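Local structure of extracellular solute-binding protein, family 5 (Chelativorans sp., 6WM6) at residues Ile135-Thr140 and Phe189-His194; Ile160-Gln165 and Thr173-Glu178; Trp306-Leu311 and Ala522-Ile527; Ser353-Pro358 and Glu513-Ala518. The protein binds EDTA and related aminopolycarboxylates in the periplasm and probably delivers them to an ABC transporter for uptake. One frame throughout, in Å; residues are numbered along the deposited sequence.

The four contacts form two clusters. Along the chain, interaction 2 is nested inside the loop closed by interaction 1, centres about 15 Å apart. They touch where Trp138, on helix 131-141, packs on Leu163 and probably donates from NE1 to Ile160 O, so the helix sits against the hairpin 160-165/171-176. Interactions 3 and 4 come later, interaction 4 nested inside the loop closed by interaction 3: helix 504-521 runs into strand 524-537. Their centres are about 11 Å apart, and Pro526 and Trp306 meet Ser353 and Val354. Interactions 1 and 3, with centres about 36 Å and nearest atoms about 18 Å apart, stand on opposite sides of the chain's centre, in separate parts of the fold.

Interaction 1: residues Ile135-Thr140 and Phe189-His194; sequences IYFWKT and FLYPAH
The helical segment 135-140 lies beside an extended stretch, 189-192, that turns into a short helix at Ala193 with Pro192 at the N-cap position, and the backbones come nearest where Tyr136 CA and Ala193 CA are 5.9 Å apart. Phe137 is the central side chain. Its CG is anti to the backbone N (chi1 -172°), which swings the ring out toward the extended stretch. There the carbonyl oxygen of Phe189 sits 3.2 Å above the plane of the Phe137 ring, over its centre and almost equally far from all six carbons. Tyr191 meets the same ring obliquely: Phe137 CD1 lies 4.2 Å from Tyr191 CD2, at the edge of the tyrosine ring and near its plane. The CD2 branch of Leu190 reaches back to Phe137 CB, and His157 makes an edge-to-face contact with the Phe137 ring. On the preceding residue, Tyr136 CB abuts Ala193 CB at 3.7 Å. The CG2 methyl of Thr140 lies 3.7 Å above one face of the Tyr136 ring, toward its rim, while the Tyr136 hydroxyl is hydrogen-bonded to Ser205 on helix 202-212. Thr140 OG1 donates to Phe137 O (2.7 Å) along a lone pair in the carbonyl plane, which fixes the threonine rotation and so the position of that methyl. Between the two segments the chemistry is almost wholly apolar; Phe189 O is buried against a pi cloud without a hydrogen-bond partner, an arrangement that probably carries some electrostatic cost.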
loop_
_atom_site.group_PDB
_atom_site.type_symbol
_atom_site.label_atom_id
_atom_site.label_comp_id
_atom_site.label_asym_id
_atom_site.label_seq_id
_atom_site.Cartn_x
_atom_site.Cartn_y
_atom_site.Cartn_z
ATOM N N ILE A 135 17.612 -9.028 15.577
ATOM C CA ILE A 135 18.420 -7.920 16.072
ATOM C C ILE A 135 18.979 -7.096 14.922
ATOM O O ILE A 135 18.947 -5.854 14.966
ATOM C CB ILE A 135 19.517 -8.456 17.016
ATOM C CG1 ILE A 135 18.857 -8.919 18.314
ATOM C CG2 ILE A 135 20.554 -7.390 17.303
ATOM C CD1 ILE A 135 19.746 -9.771 19.195
ATOM N N TYR A 136 19.485 -7.752 13.871
ATOM C CA TYR A 136 19.980 -7.003 12.719
ATOM C C TYR A 136 18.881 -6.122 12.138
ATOM O O TYR A 136 19.080 -4.920 11.913
ATOM C CB TYR A 136 20.541 -7.946 11.651
ATOM C CG TYR A 136 20.964 -7.243 10.384
ATOM C CD1 TYR A 136 22.238 -6.706 10.267
ATOM C CD2 TYR A 136 20.100 -7.097 9.316
ATOM C CE1 TYR A 136 22.639 -6.052 9.097
ATOM C CE2 TYR A 136 20.477 -6.441 8.158
ATOM C CZ TYR A 136 21.746 -5.921 8.054
ATOM O OH TYR A 136 22.097 -5.269 6.895
ATOM N N PHE A 137 17.705 -6.690 11.892
ATOM C CA PHE A 137 16.663 -5.888 11.268
ATOM C C PHE A 137 16.256 -4.716 12.147
ATOM O O PHE A 137 16.119 -3.580 11.669
ATOM C CB PHE A 137 15.451 -6.745 10.932
ATOM C CG PHE A 137 14.422 -6.020 10.110
ATOM C CD1 PHE A 137 14.765 -5.485 8.881
ATOM C CD2 PHE A 137 13.136 -5.833 10.574
ATOM C CE1 PHE A 137 13.851 -4.812 8.110
ATOM C CE2 PHE A 137 12.192 -5.159 9.802
ATOM C CZ PHE A 137 12.551 -4.648 8.568
ATOM N N TRP A 138 16.034 -4.980 13.441
ATOM C CA TRP A 138 15.713 -3.902 14.377
ATOM C C TRP A 138 16.756 -2.791 14.355
ATOM O O TRP A 138 16.403 -1.604 14.308
ATOM C CB TRP A 138 15.592 -4.500 15.780
ATOM C CG TRP A 138 15.535 -3.517 16.931
ATOM C CD1 TRP A 138 14.554 -2.623 17.201
ATOM C CD2 TRP A 138 16.500 -3.395 17.976
ATOM N NE1 TRP A 138 14.862 -1.920 18.356
ATOM C CE2 TRP A 138 16.041 -2.395 18.851
ATOM C CE3 TRP A 138 17.705 -4.053 18.267
ATOM C CZ2 TRP A 138 16.747 -2.011 19.987
ATOM C CZ3 TRP A 138 18.407 -3.674 19.387
ATOM C CH2 TRP A 138 17.923 -2.661 20.244
ATOM N N LYS A 139 18.040 -3.155 14.340
ATOM C CA LYS A 139 19.087 -2.133 14.311
ATOM C C LYS A 139 19.041 -1.310 13.030
ATOM O O LYS A 139 19.310 -0.107 13.068
ATOM C CB LYS A 139 20.471 -2.762 14.507
ATOM C CG LYS A 139 20.706 -3.214 15.936
ATOM C CD LYS A 139 22.149 -3.630 16.189
ATOM C CE LYS A 139 22.327 -3.982 17.661
ATOM N NZ LYS A 139 23.740 -4.295 18.023
ATOM N N THR A 140 18.669 -1.912 11.896
ATOM C CA THR A 140 18.558 -1.118 10.675
ATOM C C THR A 140 17.350 -0.189 10.707
ATOM O O THR A 140 17.343 0.829 10.008
ATOM C CB THR A 140 18.481 -1.975 9.395
ATOM O OG1 THR A 140 17.230 -2.683 9.320
ATOM C CG2 THR A 140 19.648 -2.946 9.298
ATOM N N PHE A 189 9.798 -8.391 7.524
ATOM C CA PHE A 189 10.777 -8.728 6.504
ATOM C C PHE A 189 12.101 -8.946 7.213
ATOM O O PHE A 189 12.678 -7.992 7.749
ATOM C CB PHE A 189 10.903 -7.615 5.467
ATOM C CG PHE A 189 9.591 -7.243 4.831
ATOM C CD1 PHE A 189 9.077 -7.980 3.794
ATOM C CD2 PHE A 189 8.892 -6.154 5.309
ATOM C CE1 PHE A 189 7.838 -7.634 3.235
ATOM C CE2 PHE A 189 7.656 -5.804 4.745
ATOM C CZ PHE A 189 7.153 -6.552 3.715
ATOM N N LEU A 190 12.580 -10.182 7.249
ATOM C CA LEU A 190 13.835 -10.527 7.897
ATOM C C LEU A 190 14.891 -10.880 6.855
ATOM O O LEU A 190 14.590 -11.519 5.845
ATOM C CB LEU A 190 13.643 -11.711 8.856
ATOM C CG LEU A 190 12.770 -11.420 10.069
ATOM C CD1 LEU A 190 12.461 -12.696 10.820
ATOM C CD2 LEU A 190 13.474 -10.427 10.981
ATOM N N TYR A 191 16.135 -10.478 7.126
ATOM C CA TYR A 191 17.279 -10.649 6.244
ATOM C C TYR A 191 18.365 -11.437 6.962
ATOM O O TYR A 191 18.463 -11.413 8.197
ATOM C CB TYR A 191 17.781 -9.277 5.761
ATOM C CG TYR A 191 16.701 -8.589 4.957
ATOM C CD1 TYR A 191 16.571 -8.832 3.593
ATOM C CD2 TYR A 191 15.757 -7.764 5.557
ATOM C CE1 TYR A 191 15.567 -8.258 2.849
ATOM C CE2 TYR A 191 14.735 -7.175 4.809
ATOM C CZ TYR A 191 14.654 -7.431 3.456
ATOM O OH TYR A 191 13.618 -6.878 2.695
ATOM N N PRO A 192 19.217 -12.158 6.217
ATOM C CA PRO A 192 20.199 -13.036 6.878
ATOM C C PRO A 192 21.380 -12.273 7.475
ATOM O O PRO A 192 22.328 -11.877 6.765
ATOM C CB PRO A 192 20.631 -13.981 5.751
ATOM C CG PRO A 192 20.437 -13.156 4.500
ATOM C CD PRO A 192 19.172 -12.374 4.761
ATOM N N ALA A 193 21.352 -12.121 8.798
ATOM C CA ALA A 193 22.376 -11.344 9.493
ATOM C C ALA A 193 23.758 -11.935 9.297
ATOM O O ALA A 193 24.735 -11.196 9.168
ATOM C CB ALA A 193 22.049 -11.267 10.984
ATOM N N HIS A 194 23.872 -13.268 9.264
ATOM C CA HIS A 194 25.185 -13.887 9.138
ATOM C C HIS A 194 25.808 -13.629 7.784
ATOM O O HIS A 194 27.041 -13.694 7.665
ATOM C CB HIS A 194 25.110 -15.389 9.425
ATOM C CG HIS A 194 24.379 -16.177 8.391
ATOM N ND1 HIS A 194 23.002 -16.204 8.302
ATOM C CD2 HIS A 194 24.837 -16.998 7.419
ATOM C CE1 HIS A 194 22.650 -16.989 7.305
ATOM N NE2 HIS A 194 23.740 -17.483 6.753
#

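Interaction 2: residues Ile160-Gln165 and Thr173-Glu178; sequences IETLEQ and TATFSE
Thr175 O accepts two backbone donors at once, Glu161 N at 2.8 Å and the straighter but longer Thr162 N at 3.2 Å, both in the carbonyl plane. The return bond, Thr175 N to Thr162 O, is nearly linear (175°). Further along, Glu164 and Thr173 exchange a reciprocal pair, with Thr173 N to Glu164 O at 2.8 Å. Thr173 O also accepts a hydrogen bond from a water that is hydrogen-bonded to Thr162 OG1 (2.9 Å) and Thr175 OG1 (2.8 Å); the two hydroxyls lie side by side without a good angle between them, and the water joins them. A second water donates to Phe176 O and weakly to Glu161 OE1. Ile160 O points off the pair and accepts from Trp138 NE1 and Arg144. On the buried side, Ile160 CG1 makes a CH-pi contact over one face of the Phe176 ring, 3.8 Å from its centroid, and Leu163 CD1 packs on Ala174 CB at 3.6 Å. An alanine at Ile160 would lose this CG1 contact and would probably loosen the seating of the phenylalanine ring. Two residues facing one define a classic beta bulge, here in an antiparallel hairpin whose strand 160-165 is outermost in its four-stranded sheet.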
loop_
_atom_site.group_PDB
_atom_site.type_symbol
_atom_site.label_atom_id
_atom_site.label_comp_id
_atom_site.label_asym_id
_atom_site.label_seq_id
_atom_site.Cartn_x
_atom_site.Cartn_y
_atom_site.Cartn_z
ATOM N N ILE A 160 10.987 -0.257 20.215
ATOM C CA ILE A 160 11.691 -1.336 20.904
ATOM C C ILE A 160 13.017 -0.775 21.411
ATOM O O ILE A 160 13.851 -0.297 20.631
ATOM C CB ILE A 160 11.908 -2.541 19.976
ATOM C CG1 ILE A 160 10.560 -3.199 19.632
ATOM C CG2 ILE A 160 12.884 -3.549 20.610
ATOM C CD1 ILE A 160 10.663 -4.285 18.568
ATOM N N GLU A 161 13.203 -0.805 22.721
ATOM C CA GLU A 161 14.399 -0.269 23.358
ATOM C C GLU A 161 15.470 -1.319 23.601
ATOM O O GLU A 161 16.670 -1.004 23.498
ATOM C CB GLU A 161 14.007 0.366 24.704
ATOM C CG GLU A 161 15.118 1.123 25.396
ATOM C CD GLU A 161 14.616 1.855 26.623
ATOM O OE1 GLU A 161 13.804 1.270 27.368
ATOM O OE2 GLU A 161 15.021 3.018 26.827
ATOM N N THR A 162 15.079 -2.548 23.898
ATOM C CA THR A 162 16.012 -3.660 24.056
ATOM C C THR A 162 15.454 -4.875 23.331
ATOM O O THR A 162 14.245 -5.119 23.324
ATOM C CB THR A 162 16.330 -4.033 25.504
ATOM O OG1 THR A 162 15.169 -4.515 26.166
ATOM C CG2 THR A 162 16.912 -2.833 26.257
ATOM N N LEU A 163 16.343 -5.632 22.708
ATOM C CA LEU A 163 15.969 -6.808 21.937
ATOM C C LEU A 163 17.030 -7.856 22.209
ATOM O O LEU A 163 18.185 -7.694 21.790
ATOM C CB LEU A 163 15.872 -6.472 20.452
ATOM C CG LEU A 163 15.266 -7.548 19.549
ATOM C CD1 LEU A 163 13.874 -7.903 19.972
ATOM C CD2 LEU A 163 15.266 -7.029 18.117
ATOM N N GLU A 164 16.661 -8.915 22.914
ATOM C CA GLU A 164 17.620 -9.897 23.409
ATOM C C GLU A 164 17.177 -11.290 23.004
ATOM O O GLU A 164 16.008 -11.523 22.684
ATOM C CB GLU A 164 17.761 -9.806 24.935
ATOM C CG GLU A 164 18.204 -8.411 25.404
ATOM C CD GLU A 164 18.414 -8.303 26.906
ATOM O OE1 GLU A 164 17.845 -9.112 27.670
ATOM O OE2 GLU A 164 19.159 -7.389 27.328
ATOM N N GLN A 165 18.120 -12.220 22.980
ATOM C CA GLN A 165 17.846 -13.608 22.649
ATOM C C GLN A 165 18.477 -14.523 23.679
ATOM O O GLN A 165 19.445 -14.161 24.363
ATOM C CB GLN A 165 18.343 -13.986 21.253
ATOM C CG GLN A 165 19.852 -13.936 21.093
ATOM C CD GLN A 165 20.294 -14.162 19.663
ATOM O OE1 GLN A 165 19.788 -15.051 18.967
ATOM N NE2 GLN A 165 21.254 -13.367 19.210
ATOM N N THR A 173 13.219 -11.660 22.904
ATOM C CA THR A 173 12.419 -10.817 23.789
ATOM C C THR A 173 12.619 -9.351 23.431
ATOM O O THR A 173 13.744 -8.836 23.511
ATOM C CB THR A 173 12.792 -11.072 25.251
ATOM O OG1 THR A 173 12.579 -12.455 25.576
ATOM C CG2 THR A 173 11.952 -10.221 26.199
ATOM N N ALA A 174 11.527 -8.694 23.031
ATOM C CA ALA A 174 11.509 -7.271 22.703
ATOM C C ALA A 174 10.874 -6.501 23.851
ATOM O O ALA A 174 9.728 -6.780 24.227
ATOM C CB ALA A 174 10.698 -7.025 21.433
ATOM N N THR A 175 11.603 -5.540 24.396
ATOM C CA THR A 175 11.086 -4.666 25.445
ATOM C C THR A 175 10.922 -3.255 24.880
ATOM O O THR A 175 11.870 -2.708 24.308
ATOM C CB THR A 175 12.017 -4.649 26.659
ATOM O OG1 THR A 175 12.212 -5.986 27.140
ATOM C CG2 THR A 175 11.403 -3.806 27.785
ATOM N N PHE A 176 9.726 -2.691 25.029
ATOM C CA PHE A 176 9.366 -1.404 24.455
ATOM C C PHE A 176 9.538 -0.279 25.467
ATOM O O PHE A 176 9.292 -0.449 26.663
ATOM C CB PHE A 176 7.898 -1.437 23.986
ATOM C CG PHE A 176 7.647 -2.310 22.776
ATOM C CD1 PHE A 176 7.703 -3.691 22.870
ATOM C CD2 PHE A 176 7.335 -1.734 21.559
ATOM C CE1 PHE A 176 7.449 -4.488 21.748
ATOM C CE2 PHE A 176 7.073 -2.525 20.446
ATOM C CZ PHE A 176 7.144 -3.882 20.535
ATOM N N SER A 177 9.940 0.886 24.972
ATOM C CA SER A 177 10.055 2.062 25.841
ATOM C C SER A 177 8.717 2.724 26.138
ATOM O O SER A 177 8.617 3.497 27.111
ATOM C CB SER A 177 11.005 3.083 25.205
ATOM O OG SER A 177 10.566 3.446 23.905
ATOM N N GLU A 178 7.705 2.465 25.326
ATOM C CA GLU A 178 6.358 2.971 25.546
ATOM C C GLU A 178 5.389 2.082 24.788
ATOM O O GLU A 178 5.809 1.330 23.903
ATOM C CB GLU A 178 6.231 4.430 25.086
ATOM C CG GLU A 178 6.505 4.642 23.617
ATOM C CD GLU A 178 6.446 6.108 23.231
ATOM O OE1 GLU A 178 5.329 6.619 22.992
ATOM O OE2 GLU A 178 7.515 6.752 23.184
HETATM O O HOH W 1 11.044 0.271 28.945
HETATM O O HOH W 2 14.321 -7.228 25.827
#

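Interaction 3: residues Trp306-Leu311 and Ala522-Ile527; sequences WYFMGL and AALFPI
Leu524 divides its two methyls between two aromatic side chains. CD1 comes obliquely to the Phe308 ring, 3.5 Å from Phe308 CD1, while CD2 meets the edge of Trp306, 4.1 Å from CH2, the leucine crossing the indole at about a right angle. Both aromatics hold CG between the backbone N and the carbonyl carbon (chi1 53° in Trp306). This brings the six-membered half of the indole alongside Pro526, with CZ3 3.8 Å from Pro526 CB. The Phe308 ring, which also stacks with Phe461, has Gly310 N at its edge, in plane. These contacts ride on an antiparallel pair inside a mixed sheet, in which strand 305-311 runs between 524-537 and 456-462; Met309 and Phe525 form its hydrogen-bonded pair, each N donating to the other's O at 2.9 Å. On the face of Met309 and Phe525, their CB atoms lie 4.3 Å apart, and helices 416-429 and 321-330 pack against that side. Ile527 lays CD1 over the backbone, 3.7 Å from Phe308 C, and sets CB against Tyr307 CB. Past Gly310, Leu311 N donates to Ala523 O from 42° above the carbonyl plane, and Leu311 CD1 rests 3.5 Å from that same oxygen.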
loop_
_atom_site.group_PDB
_atom_site.type_symbol
_atom_site.label_atom_id
_atom_site.label_comp_id
_atom_site.label_asym_id
_atom_site.label_seq_id
_atom_site.Cartn_x
_atom_site.Cartn_y
_atom_site.Cartn_z
ATOM N N TRP A 306 -6.586 4.004 -2.132
ATOM C CA TRP A 306 -7.785 4.846 -2.263
ATOM C C TRP A 306 -7.448 6.169 -2.943
ATOM O O TRP A 306 -6.475 6.834 -2.566
ATOM C CB TRP A 306 -8.501 5.059 -0.927
ATOM C CG TRP A 306 -7.667 5.567 0.211
ATOM C CD1 TRP A 306 -6.862 4.832 1.018
ATOM C CD2 TRP A 306 -7.605 6.921 0.719
ATOM N NE1 TRP A 306 -6.276 5.633 1.982
ATOM C CE2 TRP A 306 -6.736 6.917 1.826
ATOM C CE3 TRP A 306 -8.203 8.126 0.334
ATOM C CZ2 TRP A 306 -6.452 8.069 2.576
ATOM C CZ3 TRP A 306 -7.917 9.268 1.085
ATOM C CH2 TRP A 306 -7.065 9.226 2.185
ATOM N N TYR A 307 -8.256 6.528 -3.939
ATOM C CA TYR A 307 -8.107 7.786 -4.628
ATOM C C TYR A 307 -8.475 8.939 -3.708
ATOM O O TYR A 307 -9.407 8.846 -2.891
ATOM C CB TYR A 307 -9.028 7.877 -5.826
ATOM C CG TYR A 307 -8.619 7.083 -7.028
ATOM C CD1 TYR A 307 -7.422 7.349 -7.683
ATOM C CD2 TYR A 307 -9.439 6.084 -7.542
ATOM C CE1 TYR A 307 -7.047 6.624 -8.783
ATOM C CE2 TYR A 307 -9.074 5.366 -8.684
ATOM C CZ TYR A 307 -7.869 5.663 -9.283
ATOM O OH TYR A 307 -7.488 4.929 -10.405
ATOM N N PHE A 308 -7.766 10.052 -3.889
ATOM C CA PHE A 308 -8.035 11.274 -3.166
ATOM C C PHE A 308 -7.740 12.449 -4.086
ATOM O O PHE A 308 -7.008 12.333 -5.083
ATOM C CB PHE A 308 -7.174 11.386 -1.902
ATOM C CG PHE A 308 -5.686 11.492 -2.172
ATOM C CD1 PHE A 308 -5.128 12.676 -2.608
ATOM C CD2 PHE A 308 -4.834 10.413 -1.941
ATOM C CE1 PHE A 308 -3.744 12.785 -2.837
ATOM C CE2 PHE A 308 -3.465 10.529 -2.163
ATOM C CZ PHE A 308 -2.928 11.709 -2.614
ATOM N N MET A 309 -8.269 13.617 -3.703
ATOM C CA MET A 309 -7.799 14.892 -4.218
ATOM C C MET A 309 -7.224 15.675 -3.046
ATOM O O MET A 309 -7.934 15.968 -2.072
ATOM C CB MET A 309 -8.905 15.702 -4.866
ATOM C CG MET A 309 -8.332 16.927 -5.579
ATOM S SD MET A 309 -9.580 18.005 -6.294
ATOM C CE MET A 309 -10.379 18.638 -4.821
ATOM N N GLY A 310 -5.950 16.028 -3.137
ATOM C CA GLY A 310 -5.327 16.869 -2.144
ATOM C C GLY A 310 -5.363 18.325 -2.581
ATOM O O GLY A 310 -5.374 18.637 -3.772
ATOM N N LEU A 311 -5.398 19.215 -1.603
ATOM C CA LEU A 311 -5.533 20.646 -1.829
ATOM C C LEU A 311 -4.363 21.333 -1.130
ATOM O O LEU A 311 -4.044 21.019 0.015
ATOM C CB LEU A 311 -6.874 21.173 -1.303
ATOM C CG LEU A 311 -8.110 20.497 -1.889
ATOM C CD1 LEU A 311 -8.516 19.284 -1.061
ATOM C CD2 LEU A 311 -9.283 21.480 -1.978
ATOM N N ALA A 522 -10.116 20.385 5.393
ATOM C CA ALA A 522 -10.460 20.363 3.975
ATOM C C ALA A 522 -9.244 20.449 3.055
ATOM O O ALA A 522 -9.293 21.075 1.995
ATOM C CB ALA A 522 -11.483 21.453 3.634
ATOM N N ALA A 523 -8.143 19.803 3.438
ATOM C CA ALA A 523 -6.965 19.691 2.588
ATOM C C ALA A 523 -6.837 18.331 1.906
ATOM O O ALA A 523 -5.934 18.140 1.072
ATOM C CB ALA A 523 -5.684 20.006 3.379
ATOM N N LEU A 524 -7.716 17.394 2.217
ATOM C CA LEU A 524 -7.641 16.042 1.643
ATOM C C LEU A 524 -9.060 15.508 1.488
ATOM O O LEU A 524 -9.802 15.368 2.475
ATOM C CB LEU A 524 -6.779 15.130 2.514
ATOM C CG LEU A 524 -6.495 13.741 1.960
ATOM C CD1 LEU A 524 -5.735 13.818 0.667
ATOM C CD2 LEU A 524 -5.694 12.951 3.006
ATOM N N PHE A 525 -9.442 15.241 0.243
ATOM C CA PHE A 525 -10.791 14.786 -0.115
ATOM C C PHE A 525 -10.733 13.341 -0.573
ATOM O O PHE A 525 -10.178 13.063 -1.640
ATOM C CB PHE A 525 -11.297 15.688 -1.247
ATOM C CG PHE A 525 -12.671 15.342 -1.781
ATOM C CD1 PHE A 525 -13.823 15.719 -1.109
ATOM C CD2 PHE A 525 -12.810 14.711 -3.004
ATOM C CE1 PHE A 525 -15.073 15.455 -1.632
ATOM C CE2 PHE A 525 -14.068 14.410 -3.511
ATOM C CZ PHE A 525 -15.203 14.794 -2.830
ATOM N N PRO A 526 -11.244 12.410 0.220
ATOM C CA PRO A 526 -11.237 11.002 -0.194
ATOM C C PRO A 526 -12.314 10.754 -1.228
ATOM O O PRO A 526 -13.383 11.374 -1.194
ATOM C CB PRO A 526 -11.544 10.256 1.114
ATOM C CG PRO A 526 -12.458 11.220 1.888
ATOM C CD PRO A 526 -11.995 12.621 1.481
ATOM N N ILE A 527 -12.038 9.816 -2.139
ATOM C CA ILE A 527 -12.931 9.523 -3.267
ATOM C C ILE A 527 -13.458 8.089 -3.144
ATOM O O ILE A 527 -14.567 7.867 -2.656
ATOM C CB ILE A 527 -12.247 9.862 -4.598
ATOM C CG1 ILE A 527 -11.864 11.355 -4.637
ATOM C CG2 ILE A 527 -13.161 9.536 -5.767
ATOM C CD1 ILE A 527 -10.958 11.760 -5.791
#

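Interaction 4: residues Ser353-Pro358 and Glu513-Ala518; sequences SVMFLP and EADELA
The Phe356 ring carries Met355 CB 4.0 Å above one face, toward the rim, and meets Asp515 OD2 at its edge, near the ring plane, with ring and carboxylate planes 73° apart. The carboxylate in turn is gripped from two directions: Ser353 OG donates to Asp515 OD2 at 2.6 Å from 32° above the plane, and Val354 N donates to OD1 at 3.1 Å on its syn lone pair. Ser353 heads an ST turn and ST motif, since its OG also accepts from Met355 N and Phe356 N; the serine hydroxyl thus folds the loop 353-358 while its own O-H is donated to Asp515 on helix 504-521. Asp515 CG is anti to the backbone N (chi1 -159°), which extends the acid from the helix toward the loop. OD2 has a further partner in a salt bridge with Arg366, which, with the two donors from the loop, would probably offset the buried charge and keep the acid ionised. An alanine at Asp515 would remove the acceptor of both loop bonds and the partner of Arg366, and would probably let the turn around Ser353 drift from the helix. Val354 CG2 lies 3.3 Å from Asp515 OD1; the apolar packing beside the carboxylate is that of the same methyl on Ala518 CB. Met355, extended beyond CG, runs antiparallel alongside Asp515. Its CE methyl settles between Ala514 CB at 3.9 Å and Ala518 CB at 4.0 Å, leaving SD 3.6 Å from Asp515 N.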
loop_
_atom_site.group_PDB
_atom_site.type_symbol
_atom_site.label_atom_id
_atom_site.label_comp_id
_atom_site.label_asym_id
_atom_site.label_seq_id
_atom_site.Cartn_x
_atom_site.Cartn_y
_atom_site.Cartn_z
ATOM N N SER A 353 -13.837 9.038 4.562
ATOM C CA SER A 353 -12.871 9.230 5.635
ATOM C C SER A 353 -11.488 9.319 5.007
ATOM O O SER A 353 -11.251 8.777 3.935
ATOM C CB SER A 353 -12.922 7.989 6.537
ATOM O OG SER A 353 -11.841 7.927 7.456
ATOM N N VAL A 354 -10.570 10.001 5.694
ATOM C CA VAL A 354 -9.162 10.029 5.280
ATOM C C VAL A 354 -8.294 9.176 6.183
ATOM O O VAL A 354 -7.065 9.174 6.030
ATOM C CB VAL A 354 -8.603 11.454 5.115
ATOM C CG1 VAL A 354 -9.289 12.159 3.963
ATOM C CG2 VAL A 354 -8.713 12.257 6.393
ATOM N N MET A 355 -8.890 8.420 7.093
ATOM C CA MET A 355 -8.124 7.574 7.993
ATOM C C MET A 355 -8.563 6.125 8.045
ATOM O O MET A 355 -7.783 5.283 8.524
ATOM C CB MET A 355 -8.110 8.150 9.399
ATOM C CG MET A 355 -7.332 9.473 9.393
ATOM S SD MET A 355 -7.115 10.148 11.010
ATOM C CE MET A 355 -6.449 11.743 10.557
ATOM N N PHE A 356 -9.752 5.804 7.556
ATOM C CA PHE A 356 -10.301 4.457 7.607
ATOM C C PHE A 356 -10.921 4.112 6.262
ATOM O O PHE A 356 -11.652 4.915 5.678
ATOM C CB PHE A 356 -11.440 4.378 8.641
ATOM C CG PHE A 356 -11.057 4.851 10.021
ATOM C CD1 PHE A 356 -10.323 4.034 10.877
ATOM C CD2 PHE A 356 -11.458 6.086 10.473
ATOM C CE1 PHE A 356 -10.010 4.463 12.161
ATOM C CE2 PHE A 356 -11.137 6.520 11.755
ATOM C CZ PHE A 356 -10.418 5.702 12.592
ATOM N N LEU A 357 -10.661 2.892 5.792
ATOM C CA LEU A 357 -11.410 2.347 4.665
ATOM C C LEU A 357 -12.835 2.046 5.117
ATOM O O LEU A 357 -13.097 1.882 6.320
ATOM C CB LEU A 357 -10.755 1.065 4.172
ATOM C CG LEU A 357 -9.329 1.190 3.623
ATOM C CD1 LEU A 357 -8.757 -0.228 3.404
ATOM C CD2 LEU A 357 -9.272 1.977 2.344
ATOM N N PRO A 358 -13.769 1.903 4.171
ATOM C CA PRO A 358 -15.175 1.673 4.557
ATOM C C PRO A 358 -15.395 0.436 5.401
ATOM O O PRO A 358 -16.405 0.390 6.133
ATOM C CB PRO A 358 -15.892 1.574 3.199
ATOM C CG PRO A 358 -15.085 2.499 2.321
ATOM C CD PRO A 358 -13.639 2.243 2.736
ATOM N N GLU A 513 -11.479 11.080 16.252
ATOM C CA GLU A 513 -11.434 12.519 16.494
ATOM C C GLU A 513 -10.473 13.216 15.547
ATOM O O GLU A 513 -10.744 14.339 15.082
ATOM C CB GLU A 513 -11.068 12.791 17.958
ATOM C CG GLU A 513 -11.208 14.257 18.321
ATOM C CD GLU A 513 -10.761 14.593 19.738
ATOM O OE1 GLU A 513 -10.321 13.689 20.491
ATOM O OE2 GLU A 513 -10.849 15.793 20.106
ATOM N N ALA A 514 -9.345 12.583 15.242
ATOM C CA ALA A 514 -8.400 13.170 14.298
ATOM C C ALA A 514 -8.974 13.184 12.890
ATOM O O ALA A 514 -8.749 14.132 12.145
ATOM C CB ALA A 514 -7.082 12.404 14.319
ATOM N N ASP A 515 -9.724 12.157 12.510
ATOM C CA ASP A 515 -10.381 12.140 11.210
ATOM C C ASP A 515 -11.352 13.306 11.088
ATOM O O ASP A 515 -11.415 13.971 10.040
ATOM C CB ASP A 515 -11.087 10.794 11.022
ATOM C CG ASP A 515 -11.389 10.431 9.580
ATOM O OD1 ASP A 515 -10.767 10.958 8.622
ATOM O OD2 ASP A 515 -12.263 9.559 9.390
ATOM N N GLU A 516 -12.113 13.590 12.150
ATOM C CA GLU A 516 -13.032 14.730 12.137
ATOM C C GLU A 516 -12.268 16.028 11.919
ATOM O O GLU A 516 -12.640 16.847 11.073
ATOM C CB GLU A 516 -13.815 14.789 13.461
ATOM C CG GLU A 516 -14.651 13.545 13.791
ATOM C CD GLU A 516 -15.990 13.453 13.104
ATOM O OE1 GLU A 516 -16.418 14.422 12.460
ATOM O OE2 GLU A 516 -16.652 12.382 13.236
ATOM N N LEU A 517 -11.198 16.245 12.682
ATOM C CA LEU A 517 -10.424 17.485 12.558
ATOM C C LEU A 517 -9.760 17.581 11.192
ATOM O O LEU A 517 -9.667 18.665 10.616
ATOM C CB LEU A 517 -9.389 17.556 13.671
ATOM C CG LEU A 517 -9.936 17.690 15.091
ATOM C CD1 LEU A 517 -8.818 17.563 16.115
ATOM C CD2 LEU A 517 -10.686 19.006 15.282
ATOM N N ALA A 518 -9.253 16.478 10.668
ATOM C CA ALA A 518 -8.625 16.510 9.355
ATOM C C ALA A 518 -9.641 16.882 8.284
ATOM O O ALA A 518 -9.337 17.643 7.366
ATOM C CB ALA A 518 -7.990 15.159 9.065
#